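Local coordinates for hypothetical protein yibA (Escherichia coli, PDB 1OYZ) that is of unknown function but builds a curved all-helical solenoid of HEAT type, with an oxidoreductase activity only tentatively assigned, at residues 223-228 against 248-253; 215-220 against 242-247; 252-257 against 275-280; 230-235 against 258-263; 179-184 against 209-214. One frame throughout, in Å; residues are numbered along the deposited sequence.

From the N terminus, contact 5 comes first: 179-184 meets 209-214 across the intervening helix 191-200, and this loop is complete before the others begin. Contact 2 starts on the same helix 206-218 at 215-220 and closes on helix 239-248. Contact 1 opens inside that loop at 223-228 and closes beyond it at 248-253, so the two cross. Contact 4, joining 230-235 to 258-263, crosses both. Contact 3 takes up Thr252 and Leu253 where contact 1 ends, crosses contact 4 and closes at the C terminus. Together they tie helix 206-218 to 239-248, helix 225-232 to the linker after 239-248 and to 254-261, and 254-261 to the final helix 268-277.

Contact 1: 223-228 against 248-253; sequences RVLSVL and LGDKTL
Leu225, near the start of helix 225-232, meets Leu248 and Asp250, where helix 239-248 gives way to the linker leading into helix 254-261. This is helix-to-linker packing in a HEAT-like solenoid, and it is mainly apolar. The evidence is a cluster of methyl contacts gathered on Leu248 CD2. Leu225 CD2 approaches it to 3.3 Å, tighter than usual van der Waals contact. Leu228 CD2 comes to 3.9 Å from the same Leu248 CD2, and Val224 CG1 lies 4.0 Å from it. Leu248 has CG anti to the backbone N (chi1 177°), which sets the branch point on the side of Leu225; its CD2 makes the contacts. Leu228 uses CD2 a second time, 3.6 Å from Leu253 CD2, the two side chains crossing at about a right angle. Leu228 also rests on Ile241 and Leu253 on Ala245, both of helix 239-248.

The polar element is Asp250, whose two oxygens are divided between tasks. Its OD1 lies 3.3 Å from Leu225 CD2, a carbon contact that brings the carboxylate to the border of the leucine cluster. An alanine at Leu225 would probably open a gap between Leu248 CD2 and Asp250 OD1, leaving both without the branched end that fills the space between them. The other oxygen shapes the linker: Asp250 OD2 accepts the backbone N of Thr252, two residues on, at 2.8 Å, which defines an Asx turn. That N-H bond is fairly straight, at 155°, and reaches OD2 on its anti side, 15° out of the carboxylate plane.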
# COMPACT_ATOMS: atom_id res chain seq x y z
N ARG A 223 21.23 -2.41 -16.83
CA ARG A 223 21.14 -3.83 -16.50
C ARG A 223 19.71 -4.37 -16.74
O ARG A 223 19.49 -5.58 -16.69
CB ARG A 223 21.61 -4.09 -15.07
CG ARG A 223 23.13 -3.91 -14.93
CD ARG A 223 23.47 -2.80 -13.99
NE ARG A 223 23.18 -3.18 -12.61
CZ ARG A 223 23.10 -2.32 -11.59
NH1 ARG A 223 23.26 -1.02 -11.80
NH2 ARG A 223 22.87 -2.77 -10.37
N VAL A 224 18.74 -3.50 -17.04
CA VAL A 224 17.39 -4.03 -17.29
C VAL A 224 17.22 -4.47 -18.76
O VAL A 224 16.32 -5.21 -19.10
CB VAL A 224 16.28 -2.97 -16.92
CG1 VAL A 224 16.11 -1.93 -18.05
CG2 VAL A 224 14.94 -3.66 -16.60
N LEU A 225 18.10 -4.00 -19.64
CA LEU A 225 17.99 -4.30 -21.07
C LEU A 225 17.59 -5.70 -21.50
O LEU A 225 16.64 -5.89 -22.28
CB LEU A 225 19.30 -3.98 -21.78
CG LEU A 225 19.37 -2.63 -22.48
CD1 LEU A 225 18.14 -2.42 -23.36
CD2 LEU A 225 19.46 -1.54 -21.43
N SER A 226 18.32 -6.69 -21.03
CA SER A 226 18.02 -8.05 -21.44
C SER A 226 16.57 -8.49 -21.15
O SER A 226 15.88 -9.00 -22.02
CB SER A 226 19.00 -9.01 -20.77
OG SER A 226 18.98 -10.26 -21.44
N VAL A 227 16.11 -8.28 -19.92
CA VAL A 227 14.75 -8.68 -19.58
C VAL A 227 13.76 -7.81 -20.34
O VAL A 227 12.74 -8.28 -20.84
CB VAL A 227 14.51 -8.59 -18.04
CG1 VAL A 227 15.06 -7.27 -17.53
CG2 VAL A 227 13.01 -8.68 -17.71
N LEU A 228 14.07 -6.54 -20.44
CA LEU A 228 13.18 -5.64 -21.14
C LEU A 228 12.97 -6.17 -22.57
O LEU A 228 11.83 -6.31 -23.04
CB LEU A 228 13.78 -4.24 -21.14
CG LEU A 228 12.83 -3.06 -21.37
CD1 LEU A 228 11.57 -3.20 -20.51
CD2 LEU A 228 13.56 -1.77 -21.05
N LEU A 248 13.85 4.26 -20.38
CA LEU A 248 15.25 3.83 -20.26
C LEU A 248 16.21 4.69 -21.08
O LEU A 248 17.35 4.93 -20.66
CB LEU A 248 15.39 2.37 -20.68
CG LEU A 248 16.83 1.80 -20.68
CD1 LEU A 248 17.40 1.80 -19.24
CD2 LEU A 248 16.79 0.39 -21.25
N GLY A 249 15.76 5.18 -22.24
CA GLY A 249 16.61 6.04 -23.07
C GLY A 249 17.80 5.37 -23.78
O GLY A 249 18.81 6.02 -24.10
N ASP A 250 17.66 4.08 -24.03
CA ASP A 250 18.69 3.28 -24.68
C ASP A 250 18.19 2.91 -26.10
O ASP A 250 17.21 2.16 -26.25
CB ASP A 250 18.94 2.03 -23.84
CG ASP A 250 20.11 1.19 -24.34
OD1 ASP A 250 20.86 0.69 -23.48
OD2 ASP A 250 20.26 1.02 -25.58
N LYS A 251 18.85 3.44 -27.13
CA LYS A 251 18.41 3.19 -28.50
C LYS A 251 18.51 1.77 -28.98
O LYS A 251 18.15 1.46 -30.11
CB LYS A 251 19.14 4.12 -29.46
CG LYS A 251 18.93 5.61 -29.18
CD LYS A 251 19.58 6.47 -30.29
CE LYS A 251 19.23 7.95 -30.15
NZ LYS A 251 19.38 8.37 -28.72
N THR A 252 19.00 0.88 -28.12
CA THR A 252 19.10 -0.51 -28.50
C THR A 252 17.69 -1.06 -28.72
O THR A 252 17.51 -2.05 -29.41
CB THR A 252 19.74 -1.37 -27.39
OG1 THR A 252 21.00 -0.81 -27.03
CG2 THR A 252 19.93 -2.79 -27.89
N LEU A 253 16.71 -0.42 -28.11
CA LEU A 253 15.34 -0.88 -28.23
C LEU A 253 14.55 -0.32 -29.40
O LEU A 253 13.39 -0.68 -29.58
CB LEU A 253 14.57 -0.62 -26.94
CG LEU A 253 15.08 -1.35 -25.70
CD1 LEU A 253 16.32 -0.67 -25.24
CD2 LEU A 253 14.05 -1.29 -24.58

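Contact 2: 215-220 against 242-247; sequences GLSYRK and IEAAGE
Glu247 lays its CG over one face of the Tyr218 ring, 3.8 Å from the centroid and 25° off the normal, a CH-pi contact. The carbon is displaced toward the rim, 3.6 Å from Tyr218 CZ. Beyond it the carboxylate, turned by the bend at chi2, follows the ring, their planes 22° apart, with Glu247 OE1 3.7 Å from Tyr218 CE2. Polar closure comes from Lys220, which leaves the helix with positive phi in a Schellman motif. Its NZ donates to Glu247 O at 2.6 Å, 33° out of the carbonyl plane, and also to Tyr218 O at 3.3 Å. Glu247 OE2 and Glu243 OE1 both form salt bridges with Lys276 NZ of helix 268-277. Between the helices themselves the packing is of small groups: Ser217 OG sits 3.4 Å from Ala244 CB, while its hydroxyl bonds to Ile213 O. An alanine at Glu247 removes the CG and carboxylate over the ring and would probably leave Lys276 with Glu243 as its remaining carboxylate, though the bond from Lys220 NZ to the backbone carbonyl could persist. The contact joins helix 206-218 to helix 239-248, with helix 225-232 touching it through Leu228 against Ser217.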
# COMPACT_ATOMS: atom_id res chain seq x y z
N GLY A 215 11.23 0.62 -12.30
CA GLY A 215 12.17 1.30 -11.43
C GLY A 215 13.55 1.43 -12.07
O GLY A 215 14.17 2.51 -12.06
N LEU A 216 14.05 0.34 -12.64
CA LEU A 216 15.38 0.40 -13.25
C LEU A 216 15.35 1.28 -14.48
O LEU A 216 16.27 2.05 -14.71
CB LEU A 216 15.89 -1.01 -13.59
CG LEU A 216 16.30 -1.76 -12.32
CD1 LEU A 216 16.51 -3.24 -12.57
CD2 LEU A 216 17.56 -1.13 -11.77
N SER A 217 14.29 1.20 -15.28
CA SER A 217 14.26 2.04 -16.47
C SER A 217 14.21 3.55 -16.14
O SER A 217 14.92 4.34 -16.75
CB SER A 217 13.09 1.64 -17.37
OG SER A 217 13.07 0.25 -17.57
N TYR A 218 13.39 3.96 -15.18
CA TYR A 218 13.36 5.38 -14.86
C TYR A 218 14.76 5.83 -14.43
O TYR A 218 15.19 6.95 -14.73
CB TYR A 218 12.31 5.68 -13.78
CG TYR A 218 10.92 5.85 -14.37
CD1 TYR A 218 10.27 4.78 -15.00
CD2 TYR A 218 10.28 7.09 -14.35
CE1 TYR A 218 9.01 4.94 -15.61
CE2 TYR A 218 9.02 7.27 -14.96
CZ TYR A 218 8.40 6.20 -15.59
OH TYR A 218 7.18 6.39 -16.21
N ARG A 219 15.47 4.95 -13.74
CA ARG A 219 16.83 5.21 -13.28
C ARG A 219 17.86 5.09 -14.42
O ARG A 219 19.06 5.25 -14.18
CB ARG A 219 17.22 4.23 -12.17
CG ARG A 219 16.17 4.03 -11.06
CD ARG A 219 16.19 5.17 -10.07
NE ARG A 219 14.96 5.28 -9.28
CZ ARG A 219 14.47 4.34 -8.47
NH1 ARG A 219 15.10 3.19 -8.32
NH2 ARG A 219 13.34 4.57 -7.79
N LYS A 220 17.43 4.76 -15.64
CA LYS A 220 18.37 4.65 -16.77
C LYS A 220 19.49 3.61 -16.54
O LYS A 220 20.62 3.77 -17.01
CB LYS A 220 19.02 6.01 -17.02
CG LYS A 220 18.04 7.20 -17.02
CD LYS A 220 17.52 7.50 -18.43
CE LYS A 220 16.37 8.51 -18.44
NZ LYS A 220 15.11 7.93 -17.86
N ILE A 242 6.38 -1.32 -22.28
CA ILE A 242 6.59 -0.49 -23.45
C ILE A 242 6.97 0.90 -22.99
O ILE A 242 7.89 1.52 -23.52
CB ILE A 242 5.31 -0.44 -24.28
CG1 ILE A 242 4.90 -1.87 -24.61
CG2 ILE A 242 5.53 0.43 -25.54
CD1 ILE A 242 3.64 -1.99 -25.49
N GLU A 243 6.29 1.38 -21.97
CA GLU A 243 6.56 2.70 -21.43
C GLU A 243 7.97 2.80 -20.81
O GLU A 243 8.66 3.83 -20.96
CB GLU A 243 5.50 3.03 -20.38
CG GLU A 243 5.82 4.26 -19.57
CD GLU A 243 5.65 5.50 -20.38
OE1 GLU A 243 5.88 6.61 -19.84
OE2 GLU A 243 5.29 5.36 -21.56
N ALA A 244 8.37 1.76 -20.08
CA ALA A 244 9.69 1.70 -19.46
C ALA A 244 10.75 1.73 -20.57
O ALA A 244 11.80 2.36 -20.44
CB ALA A 244 9.84 0.43 -18.65
N ALA A 245 10.45 1.04 -21.67
CA ALA A 245 11.35 1.01 -22.80
C ALA A 245 11.66 2.45 -23.27
O ALA A 245 12.81 2.77 -23.60
CB ALA A 245 10.76 0.17 -23.94
N GLY A 246 10.66 3.33 -23.26
CA GLY A 246 10.89 4.71 -23.69
C GLY A 246 11.65 5.50 -22.64
O GLY A 246 12.48 6.36 -22.95
N GLU A 247 11.35 5.21 -21.38
CA GLU A 247 12.00 5.88 -20.27
C GLU A 247 13.49 5.52 -20.14
O GLU A 247 14.29 6.39 -19.82
CB GLU A 247 11.27 5.54 -18.97
CG GLU A 247 9.95 6.27 -18.79
CD GLU A 247 10.13 7.78 -18.69
OE1 GLU A 247 11.01 8.21 -17.88
OE2 GLU A 247 9.41 8.53 -19.41

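Contact 3: 252-257 against 275-280; sequences TLLPVL and DKLKRS
Leu277 is the bump of this contact, and its CD1 fills a shallow hollow formed by three leucines. Leu254 CD2 borders the hollow at 3.5 Å from Leu277 CD1, and Leu257 CD1 borders it at 3.6 Å from the same methyl. The floor is more distant, with Leu253 CB 4.3 Å from Leu277 CD1. The methyl reaches this far because CD1 extends anti to CA (chi2 -174°). Fit is reciprocal: Leu254 CD2 also drops against the base of the bump, 3.6 Å from Leu277 CB, as the two side chains slide past each other in opposite directions. Leu257 instead meets Leu277 at about a right angle. In the fold, this places the start of helix 254-261 against the end of helix 268-277, the last two helices of the HEAT-like solenoid. Ile274, a turn earlier on the final helix, extends the apolar surface that Leu254 and Leu257 meet, with Ala273 also meeting Leu257. The fit is looser at Lys278, an exposed residue whose CG lies 4.5 Å from Leu254 CD2. Past the hollow, Lys251 NZ hydrogen-bonds Leu277 O and forms a salt bridge with the C-terminal Ser280 OXT.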
# COMPACT_ATOMS: atom_id res chain seq x y z
N THR A 252 19.00 0.88 -28.12
CA THR A 252 19.10 -0.51 -28.50
C THR A 252 17.69 -1.06 -28.72
O THR A 252 17.51 -2.05 -29.41
CB THR A 252 19.74 -1.37 -27.39
OG1 THR A 252 21.00 -0.81 -27.03
CG2 THR A 252 19.93 -2.79 -27.89
N LEU A 253 16.71 -0.42 -28.11
CA LEU A 253 15.34 -0.88 -28.23
C LEU A 253 14.55 -0.32 -29.40
O LEU A 253 13.39 -0.68 -29.58
CB LEU A 253 14.57 -0.62 -26.94
CG LEU A 253 15.08 -1.35 -25.70
CD1 LEU A 253 16.32 -0.67 -25.24
CD2 LEU A 253 14.05 -1.29 -24.58
N LEU A 254 15.15 0.56 -30.19
CA LEU A 254 14.40 1.11 -31.31
C LEU A 254 13.98 0.08 -32.33
O LEU A 254 12.84 0.04 -32.74
CB LEU A 254 15.20 2.23 -31.99
CG LEU A 254 15.27 3.52 -31.18
CD1 LEU A 254 16.27 4.50 -31.80
CD2 LEU A 254 13.89 4.16 -31.13
N PRO A 255 14.90 -0.81 -32.74
CA PRO A 255 14.51 -1.82 -33.74
C PRO A 255 13.26 -2.60 -33.38
O PRO A 255 12.32 -2.67 -34.18
CB PRO A 255 15.76 -2.71 -33.81
CG PRO A 255 16.87 -1.72 -33.53
CD PRO A 255 16.30 -1.02 -32.32
N VAL A 256 13.23 -3.17 -32.18
CA VAL A 256 12.11 -3.96 -31.72
C VAL A 256 10.85 -3.12 -31.60
O VAL A 256 9.76 -3.60 -31.88
CB VAL A 256 12.40 -4.62 -30.35
CG1 VAL A 256 13.55 -5.59 -30.48
CG2 VAL A 256 12.75 -3.55 -29.32
N LEU A 257 10.99 -1.87 -31.16
CA LEU A 257 9.83 -1.00 -31.02
C LEU A 257 9.26 -0.78 -32.41
O LEU A 257 8.05 -0.92 -32.64
CB LEU A 257 10.21 0.35 -30.39
CG LEU A 257 10.57 0.33 -28.89
CD1 LEU A 257 11.01 1.73 -28.47
CD2 LEU A 257 9.39 -0.14 -28.03
N ASP A 275 9.52 8.08 -29.73
CA ASP A 275 9.78 9.52 -29.78
C ASP A 275 10.74 9.95 -28.70
O ASP A 275 11.58 10.82 -28.92
CB ASP A 275 8.47 10.29 -29.64
CG ASP A 275 7.53 10.03 -30.79
OD1 ASP A 275 8.03 10.07 -31.94
OD2 ASP A 275 6.32 9.78 -30.58
N LYS A 276 10.60 9.33 -27.52
CA LYS A 276 11.48 9.63 -26.39
C LYS A 276 12.92 9.19 -26.66
O LYS A 276 13.86 9.89 -26.31
CB LYS A 276 10.98 8.94 -25.13
CG LYS A 276 9.65 9.44 -24.64
CD LYS A 276 9.25 8.74 -23.36
CE LYS A 276 7.76 8.92 -23.09
NZ LYS A 276 7.30 8.14 -21.89
N LEU A 277 13.07 8.02 -27.27
CA LEU A 277 14.38 7.48 -27.57
C LEU A 277 15.12 8.32 -28.58
O LEU A 277 16.29 8.67 -28.38
CB LEU A 277 14.26 6.04 -28.10
CG LEU A 277 13.93 4.99 -27.05
CD1 LEU A 277 13.96 3.58 -27.63
CD2 LEU A 277 14.94 5.12 -25.93
N LYS A 278 14.44 8.65 -29.67
CA LYS A 278 15.05 9.45 -30.72
C LYS A 278 15.52 10.79 -30.20
O LYS A 278 16.27 11.48 -30.87
CB LYS A 278 14.07 9.62 -31.87
CG LYS A 278 13.93 8.37 -32.69
CD LYS A 278 12.94 8.59 -33.79
CE LYS A 278 12.90 7.44 -34.77
NZ LYS A 278 11.87 7.73 -35.82
N ARG A 279 15.08 11.14 -29.00
CA ARG A 279 15.49 12.39 -28.38
C ARG A 279 16.78 12.17 -27.58
O ARG A 279 17.02 11.08 -27.06
CB ARG A 279 14.39 12.95 -27.47
CG ARG A 279 13.35 13.76 -28.22
CD ARG A 279 12.56 14.67 -27.28
NE ARG A 279 11.26 14.11 -26.90
CZ ARG A 279 11.06 13.30 -25.86
NH1 ARG A 279 12.07 12.96 -25.07
NH2 ARG A 279 9.84 12.85 -25.62
N SER A 280 17.59 13.23 -27.50
CA SER A 280 18.88 13.21 -26.81
C SER A 280 19.90 12.48 -27.68
O SER A 280 20.99 13.05 -27.92
CB SER A 280 18.79 12.53 -25.43
OG SER A 280 19.00 11.13 -25.51
OXT SER A 280 19.60 11.34 -28.12

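Contact 4: 230-235 against 258-263; sequences DELKKN and DTMLYK
Leu232 and Met260 hold their CA atoms 8.3 Å apart, and the next nearest pair, Asn235 with Lys263, lies three residues on in both segments, so the two chains advance in the same direction. The contact joins the ends of helix 225-232 and helix 254-261, two like-directed helices of the HEAT-type solenoid, with their following turns. Its apolar part is one pair. Met260, a selenomethionine, bends at chi3 (-112°), which swings CE over Leu232 to stand 3.7 Å from Leu232 CB. Its SE lies 3.8 Å from Leu232 CD2, and the two side chains meet at about a right angle. Ile270 backs Met260, while Ile241, Ile242 and Ala245 of helix 239-248 also touch Leu232.

The polar part lies further out. Lys234 NZ forms a salt bridge with Glu231 OE1 at 2.9 Å, and Arg209 shares that same oxygen, so the turn is tied back to helix 206-218. Lys263, by contrast, crosses between the segments with a fully extended chain beyond CG, and its NZ gives Lys234 O a weak hydrogen bond of 3.4 Å. A water reinforces this link: it accepts from Lys263 NZ at 2.9 Å and donates to Leu232 O and to Lys234 O, each 2.6 Å from the water oxygen.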
# COMPACT_ATOMS: atom_id res chain seq x y z
N ASP A 230 13.24 -9.16 -23.71
CA ASP A 230 12.40 -10.35 -23.71
C ASP A 230 10.90 -10.05 -23.58
O ASP A 230 10.08 -10.70 -24.21
CB ASP A 230 12.77 -11.31 -22.58
CG ASP A 230 14.17 -11.85 -22.72
OD1 ASP A 230 14.64 -12.47 -21.74
OD2 ASP A 230 14.78 -11.67 -23.80
N GLU A 231 10.58 -9.09 -22.72
CA GLU A 231 9.20 -8.72 -22.46
C GLU A 231 8.57 -8.07 -23.67
O GLU A 231 7.39 -8.31 -23.97
CB GLU A 231 9.13 -7.78 -21.27
CG GLU A 231 9.43 -8.48 -19.99
CD GLU A 231 8.41 -9.55 -19.68
OE1 GLU A 231 8.79 -10.59 -19.12
OE2 GLU A 231 7.22 -9.35 -20.02
N LEU A 232 9.33 -7.25 -24.38
CA LEU A 232 8.75 -6.60 -25.54
C LEU A 232 8.51 -7.59 -26.66
O LEU A 232 7.75 -7.30 -27.57
CB LEU A 232 9.65 -5.45 -26.03
CG LEU A 232 9.79 -4.25 -25.09
CD1 LEU A 232 11.05 -3.45 -25.43
CD2 LEU A 232 8.53 -3.36 -25.21
N LYS A 233 9.11 -8.78 -26.61
CA LYS A 233 8.89 -9.73 -27.72
C LYS A 233 7.71 -10.66 -27.53
O LYS A 233 7.40 -11.48 -28.39
CB LYS A 233 10.16 -10.55 -27.97
CG LYS A 233 11.32 -9.70 -28.46
CD LYS A 233 12.53 -10.57 -28.76
CE LYS A 233 13.60 -9.80 -29.50
NZ LYS A 233 14.62 -10.75 -30.04
N LYS A 234 7.03 -10.53 -26.40
CA LYS A 234 5.89 -11.38 -26.16
C LYS A 234 4.70 -11.03 -27.05
O LYS A 234 4.60 -9.93 -27.60
CB LYS A 234 5.53 -11.32 -24.68
CG LYS A 234 6.65 -11.89 -23.80
CD LYS A 234 6.30 -11.88 -22.33
CE LYS A 234 7.29 -12.68 -21.51
NZ LYS A 234 6.95 -12.61 -20.06
N ASN A 235 3.81 -12.01 -27.20
CA ASN A 235 2.61 -11.86 -28.00
C ASN A 235 1.69 -10.86 -27.30
O ASN A 235 1.05 -10.02 -27.93
CB ASN A 235 1.94 -13.22 -28.12
CG ASN A 235 1.13 -13.34 -29.37
OD1 ASN A 235 1.69 -13.37 -30.47
ND2 ASN A 235 -0.19 -13.39 -29.22
N ASP A 258 10.14 -0.47 -33.35
CA ASP A 258 9.70 -0.24 -34.72
C ASP A 258 8.87 -1.45 -35.20
O ASP A 258 7.77 -1.29 -35.73
CB ASP A 258 10.92 -0.03 -35.61
CG ASP A 258 10.53 0.31 -37.02
OD1 ASP A 258 10.77 -0.54 -37.91
OD2 ASP A 258 9.96 1.41 -37.20
N THR A 259 9.41 -2.64 -35.00
CA THR A 259 8.75 -3.89 -35.36
C THR A 259 7.34 -4.03 -34.76
O THR A 259 6.41 -4.54 -35.40
CB THR A 259 9.57 -5.10 -34.86
OG1 THR A 259 10.79 -5.20 -35.60
CG2 THR A 259 8.79 -6.38 -35.01
N MSE A 260 7.20 -3.59 -33.51
CA MSE A 260 5.93 -3.70 -32.77
C MSE A 260 4.85 -2.79 -33.34
O MSE A 260 3.65 -3.09 -33.24
CB MSE A 260 6.16 -3.38 -31.29
CG MSE A 260 7.15 -4.34 -30.64
SE MSE A 260 7.52 -3.81 -28.82
CE MSE A 260 9.38 -3.27 -28.96
N LEU A 261 5.28 -1.68 -33.93
CA LEU A 261 4.36 -0.74 -34.56
C LEU A 261 3.41 -1.51 -35.51
O LEU A 261 2.21 -1.23 -35.56
CB LEU A 261 5.13 0.34 -35.35
CG LEU A 261 5.83 1.49 -34.61
CD1 LEU A 261 6.65 2.36 -35.59
CD2 LEU A 261 4.78 2.36 -33.89
N TYR A 262 3.95 -2.48 -36.24
CA TYR A 262 3.15 -3.23 -37.20
C TYR A 262 2.50 -4.46 -36.59
O TYR A 262 1.75 -5.17 -37.26
CB TYR A 262 4.01 -3.66 -38.40
CG TYR A 262 4.84 -2.54 -38.98
CD1 TYR A 262 6.05 -2.17 -38.39
CD2 TYR A 262 4.39 -1.81 -40.08
CE1 TYR A 262 6.80 -1.10 -38.89
CE2 TYR A 262 5.12 -0.74 -40.58
CZ TYR A 262 6.33 -0.38 -39.98
OH TYR A 262 7.03 0.69 -40.45
N LYS A 263 2.79 -4.69 -35.32
CA LYS A 263 2.30 -5.85 -34.60
C LYS A 263 1.03 -5.62 -33.78
O LYS A 263 0.21 -6.52 -33.64
CB LYS A 263 3.42 -6.39 -33.70
CG LYS A 263 3.13 -7.70 -32.99
CD LYS A 263 4.35 -8.18 -32.20
CE LYS A 263 4.07 -9.53 -31.53
NZ LYS A 263 5.27 -10.15 -30.89
O HOH W 1 5.64 -8.01 -28.92

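Contact 5: 179-184 against 209-214; sequences AAFAIN and RIEAII
Glu211 turns its carboxylate toward Phe181 through its side-chain torsions: CG stands anti to the carbonyl carbon, and chi2 of -70° folds CD back instead of extending the chain. On the other helix, Phe181 has CG anti to the backbone N. These settings bring CD of Glu211 and the ring of Phe181 together; Glu211 OE2 then lies over one face, toward one rim, 3.5 Å from Phe181 CD2 and 3.6 Å from Phe181 CE2. Carboxylate and ring planes are only 20° apart, so the carboxylate lies nearly flat against the ring. A negative charge above an aromatic face is likely to gain little electrostatically, and the contact reads as packing.

Nearer the backbones the surfaces are smaller. Ala180 CB faces Glu211 CB at 4.1 Å, at the point where the backbones come closest, the CA atoms of these two residues being 6.4 Å apart. Asn184 brings its CG to 3.9 Å from Glu211 OE1, and Ile214 CD1 lies 4.2 Å from that same Asn184 CG, so the side chain touches both. Phe197 of helix 191-200 touches both Ala180 and Asn184 and fills in behind the pair.

The axes of the short segments 179-184 and 209-214 approach to 9.5 Å, their directions 23° apart. Near-parallel stacking of helices two apart in the chain is what HEAT-type solenoids show, and 179-184 belongs to a HEAT repeat region, so the pairing is consistent with that fold.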
# COMPACT_ATOMS: atom_id res chain seq x y z
N ALA A 179 6.99 -2.26 -1.14
CA ALA A 179 8.24 -1.54 -0.86
C ALA A 179 8.73 -0.89 -2.15
O ALA A 179 8.94 0.33 -2.21
CB ALA A 179 9.31 -2.51 -0.32
N ALA A 180 8.88 -1.72 -3.18
CA ALA A 180 9.36 -1.26 -4.48
C ALA A 180 8.43 -0.18 -4.98
O ALA A 180 8.86 0.84 -5.49
CB ALA A 180 9.40 -2.42 -5.46
N PHE A 181 7.15 -0.43 -4.79
CA PHE A 181 6.12 0.49 -5.21
C PHE A 181 6.32 1.85 -4.54
O PHE A 181 6.26 2.88 -5.21
CB PHE A 181 4.76 -0.07 -4.82
CG PHE A 181 3.63 0.43 -5.67
CD1 PHE A 181 3.37 1.79 -5.80
CD2 PHE A 181 2.82 -0.49 -6.35
CE1 PHE A 181 2.31 2.24 -6.58
CE2 PHE A 181 1.75 -0.07 -7.13
CZ PHE A 181 1.49 1.30 -7.25
N ALA A 182 6.56 1.86 -3.24
CA ALA A 182 6.74 3.14 -2.57
C ALA A 182 8.08 3.79 -2.94
O ALA A 182 8.20 5.03 -2.97
CB ALA A 182 6.58 2.97 -1.05
N ILE A 183 9.09 2.97 -3.23
CA ILE A 183 10.39 3.49 -3.65
C ILE A 183 10.25 4.18 -4.99
O ILE A 183 10.84 5.23 -5.22
CB ILE A 183 11.43 2.34 -3.78
CG1 ILE A 183 11.95 1.98 -2.40
CG2 ILE A 183 12.59 2.76 -4.75
CD1 ILE A 183 12.62 0.68 -2.33
N ASN A 184 9.48 3.59 -5.88
CA ASN A 184 9.33 4.21 -7.17
C ASN A 184 8.56 5.53 -7.02
O ASN A 184 8.97 6.57 -7.56
CB ASN A 184 8.63 3.25 -8.12
CG ASN A 184 9.57 2.14 -8.63
OD1 ASN A 184 9.12 1.05 -9.01
ND2 ASN A 184 10.88 2.42 -8.65
N ARG A 209 8.43 -8.06 -10.61
CA ARG A 209 9.32 -7.89 -11.76
C ARG A 209 8.95 -6.62 -12.51
O ARG A 209 9.82 -5.87 -12.98
CB ARG A 209 9.22 -9.07 -12.72
CG ARG A 209 9.82 -10.37 -12.25
CD ARG A 209 9.65 -11.45 -13.34
NE ARG A 209 10.35 -11.07 -14.55
CZ ARG A 209 9.81 -10.92 -15.76
NH1 ARG A 209 8.51 -11.13 -15.97
NH2 ARG A 209 10.58 -10.57 -16.78
N ILE A 210 7.65 -6.37 -12.63
CA ILE A 210 7.21 -5.16 -13.32
C ILE A 210 7.67 -3.90 -12.63
O ILE A 210 8.18 -2.99 -13.29
CB ILE A 210 5.68 -5.14 -13.50
CG1 ILE A 210 5.30 -6.11 -14.62
CG2 ILE A 210 5.21 -3.73 -13.83
CD1 ILE A 210 3.82 -6.55 -14.60
N GLU A 211 7.53 -3.82 -11.30
CA GLU A 211 7.99 -2.62 -10.59
C GLU A 211 9.53 -2.45 -10.71
O GLU A 211 10.04 -1.32 -10.78
CB GLU A 211 7.59 -2.66 -9.10
CG GLU A 211 6.04 -2.45 -8.81
CD GLU A 211 5.54 -1.03 -9.08
OE1 GLU A 211 6.36 -0.11 -8.85
OE2 GLU A 211 4.33 -0.82 -9.46
N ALA A 212 10.26 -3.57 -10.70
CA ALA A 212 11.73 -3.53 -10.82
C ALA A 212 12.09 -2.98 -12.21
O ALA A 212 12.95 -2.11 -12.36
CB ALA A 212 12.32 -4.94 -10.63
N ILE A 213 11.39 -3.48 -13.22
CA ILE A 213 11.61 -3.02 -14.58
C ILE A 213 11.33 -1.53 -14.73
O ILE A 213 12.13 -0.78 -15.31
CB ILE A 213 10.73 -3.79 -15.58
CG1 ILE A 213 11.24 -5.24 -15.66
CG2 ILE A 213 10.77 -3.11 -16.95
CD1 ILE A 213 10.33 -6.19 -16.32
N ILE A 214 10.20 -1.06 -14.19
CA ILE A 214 9.93 0.38 -14.34
C ILE A 214 10.92 1.15 -13.47
O ILE A 214 11.41 2.21 -13.86
CB ILE A 214 8.44 0.77 -14.00
CG1 ILE A 214 8.34 1.28 -12.60
CG2 ILE A 214 7.49 -0.42 -14.15
CD1 ILE A 214 8.30 2.78 -12.58